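Side-chain contacts in R.Pab1 family restriction endonuclease (Campylobacter coli, PDB 7CFA), which acts as a restriction DNA glycosylase and, as in other R.PabI-family enzymes, probably excises bases from its recognition sequence, leading to DNA cleavage: residues L179-I182 with N183-N187; E202-R205 with N206-N209; L221-N224 with H225-N228. The protein carries 2 engineered substitutions. All coordinates share one frame; numbering follows the deposited sequence.

Interaction 1. Residues L179-I182 with N183-N187; sequences LKNI and NGERN
Asn181 and Glu185 hold this tight reversal of the loop together, first through the backbone: Asn181 N reaches Glu185 O at 2.8 Å. Gly184 N donates to Asn181 O at 3.1 Å, closing a type I turn from Asn181 to Gly184. With Gly184 at positive phi, the pair of bonds is consistent with a type I turn plus G1 bulge, the pattern of a 3:5 hairpin.

Side-chain hydrogen bonding doubles the closure. The Asn181 amide folds back over the turn, its CG set between backbone N and carbonyl carbon (chi1 58°). Its OD1 takes the amide hydrogen of Glu185 N at 2.6 Å, the donor sitting above the side-chain carbonyl plane, and a weak, bent bond from Asn183 N at 3.1 Å. The other end of the amide donates from ND2 to Glu185 OE1 at 3.2 Å, almost straight (172°), and Glu185 OE1 accepts it on the lone pair turned away from the other carboxylate oxygen.

A further contact is aliphatic on flat. Lys180 lays its CG over the centre of one face of the Arg186 guanidinium, 3.8 Å from Arg186 CZ. Lys180 bends at chi3 and sends NZ to Asp9 and Glu202, while Arg186 NH2 also meets Glu202 and its NE bonds Leu178 O.

Glu202 OE1 thus meets both cations, and Lys180 has Asp9 besides, which would probably offset the closeness of their like charges, while the turn is secured twice over, by backbone bonds and by a single asparagine amide with both ends employed.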
loop_
_atom_site.group_PDB
_atom_site.type_symbol
_atom_site.label_atom_id
_atom_site.label_comp_id
_atom_site.label_asym_id
_atom_site.label_seq_id
_atom_site.Cartn_x
_atom_site.Cartn_y
_atom_site.Cartn_z
ATOM N N LEU A 179 13.208 5.301 -23.789
ATOM C CA LEU A 179 13.883 4.015 -23.855
ATOM C C LEU A 179 14.165 3.620 -25.299
ATOM O O LEU A 179 13.413 3.954 -26.218
ATOM C CB LEU A 179 13.038 2.933 -23.181
ATOM C CG LEU A 179 12.736 3.108 -21.691
ATOM C CD1 LEU A 179 11.706 2.089 -21.238
ATOM C CD2 LEU A 179 14.008 2.983 -20.871
ATOM N N LYS A 180 15.265 2.901 -25.487
ATOM C CA LYS A 180 15.601 2.309 -26.772
ATOM C C LYS A 180 15.192 0.842 -26.780
ATOM O O LYS A 180 15.198 0.173 -25.744
ATOM C CB LYS A 180 17.097 2.435 -27.064
ATOM C CG LYS A 180 17.615 3.863 -27.082
ATOM C CD LYS A 180 19.099 3.913 -27.414
ATOM C CE LYS A 180 19.932 3.227 -26.343
ATOM N NZ LYS A 180 21.391 3.316 -26.628
ATOM N N ASN A 181 14.828 0.347 -27.959
ATOM C CA ASN A 181 14.495 -1.063 -28.109
ATOM C C ASN A 181 15.789 -1.868 -28.223
ATOM O O ASN A 181 16.887 -1.363 -27.976
ATOM C CB ASN A 181 13.564 -1.269 -29.303
ATOM C CG ASN A 181 14.155 -0.763 -30.609
ATOM O OD1 ASN A 181 15.329 -0.399 -30.679
ATOM N ND2 ASN A 181 13.337 -0.745 -31.655
ATOM N N ILE A 182 15.673 -3.141 -28.609
ATOM C CA ILE A 182 16.857 -3.980 -28.740
ATOM C C ILE A 182 17.740 -3.524 -29.895
ATOM O O ILE A 182 18.947 -3.789 -29.891
ATOM C CB ILE A 182 16.448 -5.457 -28.900
ATOM C CG1 ILE A 182 17.670 -6.370 -28.779
ATOM C CG2 ILE A 182 15.730 -5.678 -30.223
ATOM C CD1 ILE A 182 18.431 -6.199 -27.481
ATOM N N ASN A 183 17.175 -2.830 -30.881
ATOM C CA ASN A 183 17.935 -2.311 -32.008
ATOM C C ASN A 183 18.475 -0.909 -31.757
ATOM O O ASN A 183 18.994 -0.282 -32.687
ATOM C CB ASN A 183 17.071 -2.311 -33.273
ATOM C CG ASN A 183 16.545 -3.691 -33.619
ATOM O OD1 ASN A 183 17.121 -4.706 -33.226
ATOM N ND2 ASN A 183 15.447 -3.735 -34.366
ATOM N N GLY A 184 18.366 -0.404 -30.530
ATOM C CA GLY A 184 18.820 0.940 -30.236
ATOM C C GLY A 184 17.942 2.038 -30.787
ATOM O O GLY A 184 18.416 3.162 -30.974
ATOM N N GLU A 185 16.670 1.751 -31.049
ATOM C CA GLU A 185 15.734 2.716 -31.610
ATOM C C GLU A 185 14.760 3.175 -30.535
ATOM O O GLU A 185 14.211 2.352 -29.794
ATOM C CB GLU A 185 14.963 2.108 -32.784
ATOM C CG GLU A 185 15.831 1.673 -33.948
ATOM C CD GLU A 185 15.046 0.907 -34.994
ATOM O OE1 GLU A 185 14.262 0.011 -34.614
ATOM O OE2 GLU A 185 15.205 1.207 -36.195
ATOM N N ARG A 186 14.547 4.488 -30.453
ATOM C CA ARG A 186 13.539 5.056 -29.557
ATOM C C ARG A 186 12.210 5.166 -30.305
ATOM O O ARG A 186 11.740 6.243 -30.673
ATOM C CB ARG A 186 14.000 6.405 -29.019
ATOM C CG ARG A 186 15.158 6.317 -28.037
ATOM C CD ARG A 186 15.565 7.688 -27.512
ATOM N NE ARG A 186 16.624 7.591 -26.510
ATOM C CZ ARG A 186 17.924 7.593 -26.792
ATOM N NH1 ARG A 186 18.332 7.689 -28.049
ATOM N NH2 ARG A 186 18.817 7.498 -25.816
ATOM N N ASN A 187 11.602 3.999 -30.531
ATOM C CA ASN A 187 10.364 3.891 -31.293
ATOM C C ASN A 187 9.183 3.451 -30.435
ATOM O O ASN A 187 8.204 2.918 -30.966
ATOM C CB ASN A 187 10.550 2.924 -32.462
ATOM C CG ASN A 187 10.840 1.507 -32.005
ATOM O OD1 ASN A 187 11.265 1.283 -30.871
ATOM N ND2 ASN A 187 10.615 0.540 -32.888
#

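Interaction 2. Residues E202-R205 with N206-N209; sequences EISR and NNIN
Asn207 ND2 to Glu202 O, at 2.8 Å and with the acceptor lying in the plane of the amide, is one half of a paired bond. The other half runs from Ser204 N to Asn207 OD1, also 2.8 Å and nearly straight (169°), its donor tilted somewhat from the side-chain carbonyl plane. The asparagine amide therefore presents a donor and an acceptor to the carbonyl and N-H that flank Ile203, much as the N-H and C=O of a single residue on a neighbouring parallel strand would. A chi1 of 60° swings Asn207 CG back toward the strand and makes this possible. Ile203 is the residue the two bonds bracket; its CG2 lies 3.7 Å from Asn207 OD1, and its side chain crosses that of Asn207 at about a right angle.

This is the junction where strand 198-203, which pairs with strand 8-13, gives way to helix 208-219. The corner is a beta turn: Asn207 N donates to Ser204 O at 3.1 Å, from above the carbonyl plane, and the backbone angles of Arg205 and Asn206 are those of type I. Inside it, Asn206 N makes a weak 3.4 Å bond to Ser204 OG, an ST turn in outline.

Apolar packing takes over on the side turned to helix 79-88. Ile203 CG2 and Ile208 CD1 come within 4.3 Å, and both isoleucines rest on Ile82 and Phe86. On the solvent side, Arg205 and Asn206 run side by side in the same direction, with Arg205 CG 3.8 Å from Asn206 OD1.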
loop_
_atom_site.group_PDB
_atom_site.type_symbol
_atom_site.label_atom_id
_atom_site.label_comp_id
_atom_site.label_asym_id
_atom_site.label_seq_id
_atom_site.Cartn_x
_atom_site.Cartn_y
_atom_site.Cartn_z
ATOM N N GLU A 202 19.529 4.721 -21.731
ATOM C CA GLU A 202 20.902 5.089 -22.057
ATOM C C GLU A 202 21.443 6.001 -20.964
ATOM O O GLU A 202 20.924 7.100 -20.745
ATOM C CB GLU A 202 20.962 5.767 -23.422
ATOM C CG GLU A 202 22.352 6.231 -23.813
ATOM C CD GLU A 202 22.399 6.804 -25.213
ATOM O OE1 GLU A 202 21.599 6.362 -26.066
ATOM O OE2 GLU A 202 23.231 7.703 -25.458
ATOM N N ILE A 203 22.485 5.544 -20.276
ATOM C CA ILE A 203 23.168 6.316 -19.247
ATOM C C ILE A 203 24.549 6.673 -19.773
ATOM O O ILE A 203 25.306 5.788 -20.187
ATOM C CB ILE A 203 23.270 5.531 -17.928
ATOM C CG1 ILE A 203 21.894 5.009 -17.511
ATOM C CG2 ILE A 203 23.874 6.404 -16.836
ATOM C CD1 ILE A 203 21.936 4.074 -16.321
ATOM N N SER A 204 24.876 7.961 -19.764
ATOM C CA SER A 204 26.155 8.420 -20.290
ATOM C C SER A 204 26.573 9.673 -19.531
ATOM O O SER A 204 25.943 10.063 -18.543
ATOM C CB SER A 204 26.063 8.677 -21.799
ATOM O OG SER A 204 25.269 9.819 -22.070
ATOM N N ARG A 205 27.644 10.309 -20.009
ATOM C CA ARG A 205 28.129 11.544 -19.405
ATOM C C ARG A 205 27.079 12.648 -19.414
ATOM O O ARG A 205 27.151 13.561 -18.583
ATOM C CB ARG A 205 29.384 12.019 -20.137
ATOM C CG ARG A 205 29.163 12.272 -21.621
ATOM C CD ARG A 205 30.430 12.760 -22.301
ATOM N NE ARG A 205 30.236 12.947 -23.736
ATOM C CZ ARG A 205 31.178 13.384 -24.564
ATOM N NH1 ARG A 205 32.384 13.682 -24.101
ATOM N NH2 ARG A 205 30.916 13.526 -25.856
ATOM N N ASN A 206 26.109 12.589 -20.327
ATOM C CA ASN A 206 25.103 13.636 -20.437
ATOM C C ASN A 206 24.029 13.554 -19.361
ATOM O O ASN A 206 23.294 14.530 -19.173
ATOM C CB ASN A 206 24.442 13.588 -21.817
ATOM C CG ASN A 206 25.428 13.827 -22.943
ATOM O OD1 ASN A 206 26.403 14.562 -22.788
ATOM N ND2 ASN A 206 25.177 13.203 -24.087
ATOM N N ASN A 207 23.916 12.428 -18.649
ATOM C CA ASN A 207 22.877 12.305 -17.634
ATOM C C ASN A 207 23.354 11.566 -16.387
ATOM O O ASN A 207 22.521 11.143 -15.576
ATOM C CB ASN A 207 21.633 11.602 -18.205
ATOM C CG ASN A 207 21.927 10.199 -18.722
ATOM O OD1 ASN A 207 22.980 9.621 -18.447
ATOM N ND2 ASN A 207 20.984 9.642 -19.472
ATOM N N ILE A 208 24.667 11.394 -16.212
ATOM C CA ILE A 208 25.160 10.640 -15.063
ATOM C C ILE A 208 24.906 11.396 -13.764
ATOM O O ILE A 208 24.689 10.779 -12.713
ATOM C CB ILE A 208 26.655 10.300 -15.242
ATOM C CG1 ILE A 208 27.160 9.443 -14.079
ATOM C CG2 ILE A 208 27.489 11.567 -15.377
ATOM C CD1 ILE A 208 26.390 8.151 -13.888
ATOM N N ASN A 209 24.906 12.731 -13.806
ATOM C CA ASN A 209 24.703 13.506 -12.586
ATOM C C ASN A 209 23.308 13.321 -12.003
ATOM O O ASN A 209 23.105 13.607 -10.818
ATOM C CB ASN A 209 24.971 14.988 -12.847
ATOM C CG ASN A 209 26.448 15.320 -12.816
ATOM O OD1 ASN A 209 27.011 15.595 -11.757
ATOM N ND2 ASN A 209 27.087 15.289 -13.979
#

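Interaction 3. Residues L221-N224 with H225-N228; sequences LSNN and HRYN. Engineered in segment 225-228: Asn228 (natural residue Asp).
Ser222 caps the N-terminus of helix 223-237 by bonding to His225 N, a local contact in the first turn of the last helix of the chain. Ser222 is the N-cap: its OG, held between backbone N and carbonyl carbon (chi1 68°), accepts from His225 N at 3.2 Å and 170°. Behind it the ordinary helical bonds begin, Arg226 N to Ser222 O at 2.8 Å, followed by Tyr227 to Asn223 and Asn228 to Asn224.

Along one flank a second polar link spans three residues. Arg226 turns back through bends at chi2 and chi3 and grips Asn223 OD1 side-on, with NH2 at 3.0 Å and NE at 3.2 Å from that one oxygen. The oxygen lies in the guanidinium plane, and the amide and guanidinium are nearly coplanar. The remaining nitrogen, Arg226 NH1, bonds the carbonyls of Leu104 and Asn107, so the guanidinium ties the helix start to the chain around helix 94-106.

On another flank Leu221 lies alongside His225, pointing the same way. His225 ND1 bonds Tyr55 OH, which also bonds ND2 of Asn228, an engineered residue in place of aspartate; Asn228 OD1 goes to Ala69 N. The imidazole carbon His225 CD2 is wedged between Leu221 CD2 at 3.5 Å and Ser222 OG at 3.1 Å.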
loop_
_atom_site.group_PDB
_atom_site.type_symbol
_atom_site.label_atom_id
_atom_site.label_comp_id
_atom_site.label_asym_id
_atom_site.label_seq_id
_atom_site.Cartn_x
_atom_site.Cartn_y
_atom_site.Cartn_z
ATOM N N LEU A 221 17.788 10.041 3.520
ATOM C CA LEU A 221 16.528 9.373 3.824
ATOM C C LEU A 221 16.449 9.006 5.301
ATOM O O LEU A 221 15.436 9.265 5.963
ATOM C CB LEU A 221 16.372 8.135 2.941
ATOM C CG LEU A 221 14.961 7.569 2.787
ATOM C CD1 LEU A 221 13.994 8.658 2.352
ATOM C CD2 LEU A 221 14.964 6.430 1.784
ATOM N N SER A 222 17.511 8.411 5.833
ATOM C CA SER A 222 17.572 8.025 7.237
ATOM C C SER A 222 19.036 7.903 7.634
ATOM O O SER A 222 19.939 8.039 6.802
ATOM C CB SER A 222 16.821 6.716 7.488
ATOM O OG SER A 222 17.484 5.631 6.863
ATOM N N ASN A 223 19.268 7.638 8.921
ATOM C CA ASN A 223 20.633 7.433 9.390
ATOM C C ASN A 223 21.228 6.154 8.815
ATOM O O ASN A 223 22.411 6.121 8.458
ATOM C CB ASN A 223 20.672 7.408 10.917
ATOM C CG ASN A 223 20.902 8.783 11.516
ATOM O OD1 ASN A 223 21.628 9.604 10.953
ATOM N ND2 ASN A 223 20.285 9.041 12.663
ATOM N N ASN A 224 20.427 5.089 8.719
ATOM C CA ASN A 224 20.923 3.855 8.119
ATOM C C ASN A 224 21.265 4.060 6.649
ATOM O O ASN A 224 22.318 3.606 6.182
ATOM C CB ASN A 224 19.895 2.735 8.284
ATOM C CG ASN A 224 19.739 2.295 9.729
ATOM O OD1 ASN A 224 20.621 2.518 10.557
ATOM N ND2 ASN A 224 18.614 1.660 10.035
ATOM N N HIS A 225 20.394 4.749 5.906
ATOM C CA HIS A 225 20.695 5.065 4.514
ATOM C C HIS A 225 21.908 5.980 4.405
ATOM O O HIS A 225 22.729 5.821 3.494
ATOM C CB HIS A 225 19.482 5.708 3.843
ATOM C CG HIS A 225 18.375 4.748 3.542
ATOM N ND1 HIS A 225 18.548 3.642 2.738
ATOM C CD2 HIS A 225 17.077 4.734 3.928
ATOM C CE1 HIS A 225 17.406 2.986 2.645
ATOM N NE2 HIS A 225 16.497 3.628 3.356
ATOM N N ARG A 226 22.032 6.948 5.317
ATOM C CA ARG A 226 23.216 7.801 5.329
ATOM C C ARG A 226 24.482 6.973 5.496
ATOM O O ARG A 226 25.462 7.167 4.767
ATOM C CB ARG A 226 23.110 8.841 6.444
ATOM C CG ARG A 226 24.231 9.871 6.435
ATOM C CD ARG A 226 24.714 10.185 7.842
ATOM N NE ARG A 226 23.634 10.642 8.713
ATOM C CZ ARG A 226 23.310 11.919 8.896
ATOM N NH1 ARG A 226 23.980 12.875 8.268
ATOM N NH2 ARG A 226 22.313 12.238 9.709
ATOM N N TYR A 227 24.473 6.035 6.447
ATOM C CA TYR A 227 25.644 5.201 6.695
ATOM C C TYR A 227 25.986 4.348 5.480
ATOM O O TYR A 227 27.159 4.231 5.110
ATOM C CB TYR A 227 25.401 4.320 7.923
ATOM C CG TYR A 227 26.561 3.421 8.298
ATOM C CD1 TYR A 227 27.520 3.836 9.212
ATOM C CD2 TYR A 227 26.691 2.153 7.745
ATOM C CE1 TYR A 227 28.579 3.016 9.560
ATOM C CE2 TYR A 227 27.744 1.327 8.085
ATOM C CZ TYR A 227 28.685 1.764 8.994
ATOM O OH TYR A 227 29.736 0.944 9.333
ATOM N N ASN A 228 24.975 3.747 4.846
ATOM C CA ASN A 228 25.236 2.870 3.709
ATOM C C ASN A 228 25.805 3.645 2.527
ATOM O O ASN A 228 26.771 3.199 1.895
ATOM C CB ASN A 228 23.955 2.139 3.308
ATOM C CG ASN A 228 23.498 1.148 4.361
ATOM O OD1 ASN A 228 24.271 0.752 5.232
ATOM N ND2 ASN A 228 22.237 0.739 4.283
#

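In the fold
All three contacts are partly buried and local to a chain reversal or a helix start, yet they differ in setting. Interaction 1 is a loop turn with many exposed residues, and interaction 2 connects strand 198-203 to helix 208-219; the two touch where Glu202 of the second meets Lys180 and Arg186 of the first. Interaction 3 starts the following helix, about 36 Å from interaction 1 between centres and on the opposite side of the chain's centre. Asparagine chemistry recurs: an amide closes a turn in 179-187, pairs with strand backbone in 202-209, and receives an arginine in 221-228. Isoleucine packing on helix 79-88 marks interaction 2, whereas interaction 3 combines an N-cap with an arginine-amide grip.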